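Local coordinates for protein AggB (PDB 4PHX) that forms the minor subunit of the aggregative adherence fimbriae type I of enteroaggregative Escherichia coli and probably serves in attachment to host surfaces, at residues N44-V52 against K63-S74. Residues are numbered along the deposited sequence; the frame is centred on the assembly and turned at random.
Sequences NGKVGHYIV and KVKIGGGGWSSS
Tyr50 and Val64 form a hydrogen-bonded pair of an antiparallel hairpin made by strands 49-53 and 61-67, with His49-Lys65 and Ile51-Lys63 as the non-hydrogen-bonded pairs beside it. Tyr50 N gives Val64 O a nearly straight bond of 2.7 Å (172° at the hydrogen), and Val64 N returns one to Tyr50 O. A weak bond from Ile66 N to Gly48 O, 3.4 Å, ties in the loop just before the strand, where the Val47-Gly48 peptide is cis. That loop also reaches the strand beyond the glycine-rich turn: Ser73 OG donates to Val47 O at 2.7 Å, tilted 24° out of the carbonyl plane, while Val47 CG2 rests against Ser74 O.

On the face of His49, Ile51, Lys63 and Lys65, aliphatic lysine carbons do much of the packing. Lys65 CB lies over one side of the imidazole, 3.8 Å from the ring centroid of His49, in a CH-pi contact; Lys46 NZ stands over the opposite side, and ND1 is hydrogen-bonded to Asp98 OD2. Lys63 runs alongside Ile51, its CG 3.5 Å from Ile51 CD1, before two bends toward the end of the chain bring NZ up to Asn44 OD1, modelled so close that the bond's details are doubtful.

On the other face, Val64 CG2 touches both Tyr50 CB and Val52 CG2, and Ile66 CG2 meets the rim of the phenol at Tyr50 CE2, 3.7 Å away. The Tyr50 hydroxyl is hydrogen-bonded to Ile39 N, linking the two sheets of the Ig-like sandwich. Strands 34-39 and 107-117 pack against this inner face through Trp38, Ile39, Phe110 and Val112; strand 90-97 flanks 61-67 in the same sheet, and Ser73 and Ser74 continue their own sheet into a parallel ladder with a second subunit.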
ATOM      1  N   ASN B  44      11.977   6.250 -22.196  1.00 56.22           N
ATOM      2  CA  ASN B  44      10.952   5.246 -21.979  1.00 54.77           C
ATOM      3  C   ASN B  44       9.788   5.821 -21.196  1.00 59.08           C
ATOM      4  O   ASN B  44       9.641   5.562 -20.007  1.00 61.61           O
ATOM      5  CB  ASN B  44      11.513   4.029 -21.241  1.00 51.71           C
ATOM      6  CG  ASN B  44      10.472   2.906 -21.087  1.00 66.67           C
ATOM      7  OD1 ASN B  44       9.902   2.705 -20.001  1.00 61.70           O
ATOM      8  ND2 ASN B  44      10.206   2.188 -22.187  1.00 61.77           N
ATOM      9  N   GLY B  45       8.961   6.605 -21.866  1.00 59.03           N
ATOM     10  CA  GLY B  45       7.788   7.161 -21.227  1.00 56.44           C
ATOM     11  C   GLY B  45       8.000   8.631 -20.948  1.00 57.06           C
ATOM     12  O   GLY B  45       8.313   9.405 -21.853  1.00 54.24           O
ATOM     13  N   LYS B  46       7.820   9.007 -19.684  1.00 58.51           N
ATOM     14  CA  LYS B  46       8.078  10.360 -19.232  1.00 54.74           C
ATOM     15  C   LYS B  46       9.553  10.689 -19.379  1.00 55.37           C
ATOM     16  O   LYS B  46      10.413   9.883 -19.025  1.00 55.26           O
ATOM     17  CB  LYS B  46       7.714  10.500 -17.759  1.00 54.12           C
ATOM     18  CG  LYS B  46       6.361   9.951 -17.374  1.00 60.43           C
ATOM     19  CD  LYS B  46       6.407   9.340 -15.973  1.00 59.18           C
ATOM     20  CE  LYS B  46       6.352   7.814 -16.020  1.00 54.77           C
ATOM     21  NZ  LYS B  46       7.125   7.244 -17.172  1.00 53.89           N
ATOM     22  N   VAL B  47       9.845  11.868 -19.912  1.00 55.01           N
ATOM     23  CA  VAL B  47      11.138  12.482 -19.658  1.00 59.75           C
ATOM     24  C   VAL B  47      11.155  12.695 -18.151  1.00 52.35           C
ATOM     25  O   VAL B  47      10.182  13.202 -17.598  1.00 62.81           O
ATOM     26  CB  VAL B  47      11.269  13.836 -20.388  1.00 58.39           C
ATOM     27  CG1 VAL B  47       9.939  14.574 -20.409  1.00 54.48           C
ATOM     28  CG2 VAL B  47      12.353  14.703 -19.747  1.00 53.94           C
ATOM     29  N   GLY B  48      12.207  12.272 -17.459  1.00 51.80           N
ATOM     30  CA  GLY B  48      13.321  11.545 -18.018  1.00 44.49           C
ATOM     31  C   GLY B  48      13.391  10.188 -17.339  1.00 50.34           C
ATOM     32  O   GLY B  48      14.018  10.015 -16.278  1.00 39.79           O
ATOM     33  N   HIS B  49      12.709   9.232 -17.970  1.00 50.97           N
ATOM     34  CA  HIS B  49      12.706   7.829 -17.593  1.00 49.20           C
ATOM     35  C   HIS B  49      13.294   7.021 -18.749  1.00 48.65           C
ATOM     36  O   HIS B  49      12.970   7.259 -19.914  1.00 51.38           O
ATOM     37  CB  HIS B  49      11.276   7.357 -17.316  1.00 50.37           C
ATOM     38  CG  HIS B  49      10.634   8.026 -16.145  1.00 51.80           C
ATOM     39  ND1 HIS B  49      10.057   7.318 -15.113  1.00 45.64           N
ATOM     40  CD2 HIS B  49      10.479   9.339 -15.841  1.00 48.05           C
ATOM     41  CE1 HIS B  49       9.575   8.167 -14.220  1.00 49.31           C
ATOM     42  NE2 HIS B  49       9.812   9.398 -14.642  1.00 48.26           N
ATOM     43  N   TYR B  50      14.122   6.039 -18.423  1.00 43.29           N
ATOM     44  CA  TYR B  50      14.951   5.402 -19.426  1.00 45.03           C
ATOM     45  C   TYR B  50      14.989   3.895 -19.263  1.00 42.03           C
ATOM     46  O   TYR B  50      14.675   3.376 -18.198  1.00 41.01           O
ATOM     47  CB  TYR B  50      16.386   5.923 -19.294  1.00 41.89           C
ATOM     48  CG  TYR B  50      16.541   7.426 -19.319  1.00 42.77           C
ATOM     49  CD1 TYR B  50      16.862   8.095 -20.504  1.00 40.63           C
ATOM     50  CD2 TYR B  50      16.413   8.178 -18.150  1.00 36.43           C
ATOM     51  CE1 TYR B  50      17.030   9.478 -20.527  1.00 39.15           C
ATOM     52  CE2 TYR B  50      16.566   9.540 -18.162  1.00 33.03           C
ATOM     53  CZ  TYR B  50      16.872  10.190 -19.350  1.00 38.50           C
ATOM     54  OH  TYR B  50      17.033  11.550 -19.354  1.00 35.90           O
ATOM     55  N   ILE B  51      15.423   3.209 -20.315  1.00 43.53           N
ATOM     56  CA  ILE B  51      15.739   1.786 -20.249  1.00 43.98           C
ATOM     57  C   ILE B  51      17.220   1.596 -20.534  1.00 45.00           C
ATOM     58  O   ILE B  51      17.739   2.144 -21.500  1.00 49.60           O
ATOM     59  CB  ILE B  51      14.947   0.987 -21.306  1.00 49.87           C
ATOM     60  CG1 ILE B  51      13.451   1.004 -20.991  1.00 51.28           C
ATOM     61  CG2 ILE B  51      15.472  -0.437 -21.393  1.00 48.73           C
ATOM     62  CD1 ILE B  51      12.980  -0.239 -20.265  1.00 56.88           C
ATOM     63  N   VAL B  52      17.903   0.805 -19.726  1.00 43.15           N
ATOM     64  CA  VAL B  52      19.333   0.616 -19.922  1.00 44.95           C
ATOM     65  C   VAL B  52      19.692  -0.838 -20.184  1.00 49.98           C
ATOM     66  O   VAL B  52      19.254  -1.728 -19.462  1.00 54.22           O
ATOM     67  CB  VAL B  52      20.129   1.099 -18.687  1.00 46.83           C
ATOM     68  CG1 VAL B  52      21.614   0.838 -18.866  1.00 44.86           C
ATOM     69  CG2 VAL B  52      19.871   2.562 -18.445  1.00 43.00           C
ATOM     70  N   LYS B  63      14.716  -0.462 -16.236  1.00 43.46           N
ATOM     71  CA  LYS B  63      14.044   0.809 -16.413  1.00 44.46           C
ATOM     72  C   LYS B  63      14.523   1.662 -15.259  1.00 45.49           C
ATOM     73  O   LYS B  63      14.363   1.307 -14.090  1.00 44.78           O
ATOM     74  CB  LYS B  63      12.517   0.675 -16.309  1.00 50.47           C
ATOM     75  CG  LYS B  63      11.907  -0.562 -16.947  1.00 51.67           C
ATOM     76  CD  LYS B  63      10.376  -0.572 -16.829  1.00 60.16           C
ATOM     77  CE  LYS B  63       9.704   0.633 -17.513  1.00 60.92           C
ATOM     78  NZ  LYS B  63       9.690   0.532 -19.011  1.00 61.47           N
ATOM     79  N   VAL B  64      15.115   2.798 -15.575  1.00 46.86           N
ATOM     80  CA  VAL B  64      15.588   3.665 -14.530  1.00 40.80           C
ATOM     81  C   VAL B  64      14.999   5.045 -14.722  1.00 45.44           C
ATOM     82  O   VAL B  64      14.461   5.360 -15.788  1.00 40.49           O
ATOM     83  CB  VAL B  64      17.111   3.726 -14.535  1.00 41.43           C
ATOM     84  CG1 VAL B  64      17.679   2.329 -14.359  1.00 36.67           C
ATOM     85  CG2 VAL B  64      17.623   4.391 -15.834  1.00 36.58           C
ATOM     86  N   LYS B  65      15.074   5.858 -13.673  1.00 42.24           N
ATOM     87  CA  LYS B  65      14.654   7.250 -13.760  1.00 42.68           C
ATOM     88  C   LYS B  65      15.660   8.131 -13.034  1.00 39.00           C
ATOM     89  O   LYS B  65      16.358   7.692 -12.117  1.00 34.96           O
ATOM     90  CB  LYS B  65      13.239   7.458 -13.190  1.00 41.60           C
ATOM     91  CG  LYS B  65      13.082   7.083 -11.720  1.00 45.61           C
ATOM     92  CD  LYS B  65      11.676   7.412 -11.173  1.00 42.90           C
ATOM     93  CE  LYS B  65      11.538   7.058  -9.698  1.00 39.98           C
ATOM     94  NZ  LYS B  65      10.138   7.289  -9.198  1.00 45.45           N
ATOM     95  N   ILE B  66      15.730   9.386 -13.452  1.00 41.10           N
ATOM     96  CA  ILE B  66      16.723  10.284 -12.903  1.00 39.41           C
ATOM     97  C   ILE B  66      16.106  11.548 -12.319  1.00 33.90           C
ATOM     98  O   ILE B  66      15.152  12.101 -12.842  1.00 33.04           O
ATOM     99  CB  ILE B  66      17.787  10.643 -13.961  1.00 35.06           C
ATOM    100  CG1 ILE B  66      18.990  11.316 -13.301  1.00 34.68           C
ATOM    101  CG2 ILE B  66      17.165  11.513 -15.062  1.00 31.69           C
ATOM    102  CD1 ILE B  66      20.181  11.557 -14.245  1.00 36.14           C
ATOM    103  N   GLY B  67      16.685  12.005 -11.224  1.00 36.57           N
ATOM    104  CA  GLY B  67      16.279  13.258 -10.620  1.00 39.77           C
ATOM    105  C   GLY B  67      16.078  13.071  -9.133  1.00 38.68           C
ATOM    106  O   GLY B  67      17.040  12.890  -8.399  1.00 36.82           O
ATOM    107  N   GLY B  68      14.820  13.065  -8.703  1.00 42.25           N
ATOM    108  CA  GLY B  68      14.494  12.906  -7.296  1.00 42.80           C
ATOM    109  C   GLY B  68      14.025  14.218  -6.711  1.00 46.18           C
ATOM    110  O   GLY B  68      13.794  15.183  -7.452  1.00 48.40           O
ATOM    111  N   GLY B  69      13.909  14.259  -5.385  1.00 53.81           N
ATOM    112  CA  GLY B  69      13.483  15.447  -4.656  1.00 48.88           C
ATOM    113  C   GLY B  69      13.946  16.795  -5.191  1.00 48.63           C
ATOM    114  O   GLY B  69      15.119  17.147  -5.089  1.00 54.21           O
ATOM    115  N   GLY B  70      13.014  17.545  -5.771  1.00 44.60           N
ATOM    116  CA  GLY B  70      13.289  18.883  -6.233  1.00 42.19           C
ATOM    117  C   GLY B  70      13.719  18.966  -7.685  1.00 46.33           C
ATOM    118  O   GLY B  70      14.194  20.014  -8.122  1.00 44.94           O
ATOM    119  N   TRP B  71      13.557  17.873  -8.429  1.00 46.56           N
ATOM    120  CA  TRP B  71      13.904  17.832  -9.849  1.00 39.26           C
ATOM    121  C   TRP B  71      12.601  17.686 -10.621  1.00 45.92           C
ATOM    122  O   TRP B  71      11.834  16.762 -10.380  1.00 54.96           O
ATOM    123  CB  TRP B  71      14.859  16.656 -10.170  1.00 38.41           C
ATOM    124  CG  TRP B  71      16.261  16.715  -9.523  1.00 39.43           C
ATOM    125  CD1 TRP B  71      16.653  16.125  -8.352  1.00 39.38           C
ATOM    126  CD2 TRP B  71      17.423  17.388 -10.032  1.00 39.76           C
ATOM    127  NE1 TRP B  71      17.974  16.392  -8.099  1.00 31.23           N
ATOM    128  CE2 TRP B  71      18.468  17.179  -9.104  1.00 38.02           C
ATOM    129  CE3 TRP B  71      17.678  18.163 -11.173  1.00 37.43           C
ATOM    130  CZ2 TRP B  71      19.750  17.710  -9.288  1.00 34.53           C
ATOM    131  CZ3 TRP B  71      18.942  18.699 -11.343  1.00 39.11           C
ATOM    132  CH2 TRP B  71      19.967  18.460 -10.412  1.00 33.86           C
ATOM    133  N   SER B  72      12.339  18.604 -11.541  1.00 50.64           N
ATOM    134  CA  SER B  72      11.152  18.524 -12.380  1.00 47.58           C
ATOM    135  C   SER B  72      11.590  18.146 -13.782  1.00 50.11           C
ATOM    136  O   SER B  72      12.681  18.535 -14.217  1.00 47.19           O
ATOM    137  CB  SER B  72      10.402  19.864 -12.404  1.00 48.50           C
ATOM    138  OG  SER B  72      10.113  20.304 -11.090  1.00 54.18           O
ATOM    139  N   SER B  73      10.742  17.385 -14.478  1.00 49.77           N
ATOM    140  CA  SER B  73      11.022  16.956 -15.838  1.00 47.62           C
ATOM    141  C   SER B  73      11.141  18.190 -16.716  1.00 50.53           C
ATOM    142  O   SER B  73      10.395  19.149 -16.522  1.00 55.47           O
ATOM    143  CB  SER B  73       9.900  16.054 -16.339  1.00 51.92           C
ATOM    144  OG  SER B  73       9.797  14.874 -15.565  1.00 59.34           O
ATOM    145  N   SER B  74      12.059  18.193 -17.678  1.00 49.07           N
ATOM    146  CA  SER B  74      12.277  19.418 -18.462  1.00 51.14           C
ATOM    147  C   SER B  74      12.596  19.260 -19.960  1.00 54.06           C
ATOM    148  O   SER B  74      12.980  18.186 -20.428  1.00 50.16           O
ATOM    149  CB  SER B  74      13.323  20.329 -17.782  1.00 45.93           C
ATOM    150  OG  SER B  74      14.586  19.703 -17.703  1.00 40.09           O
TER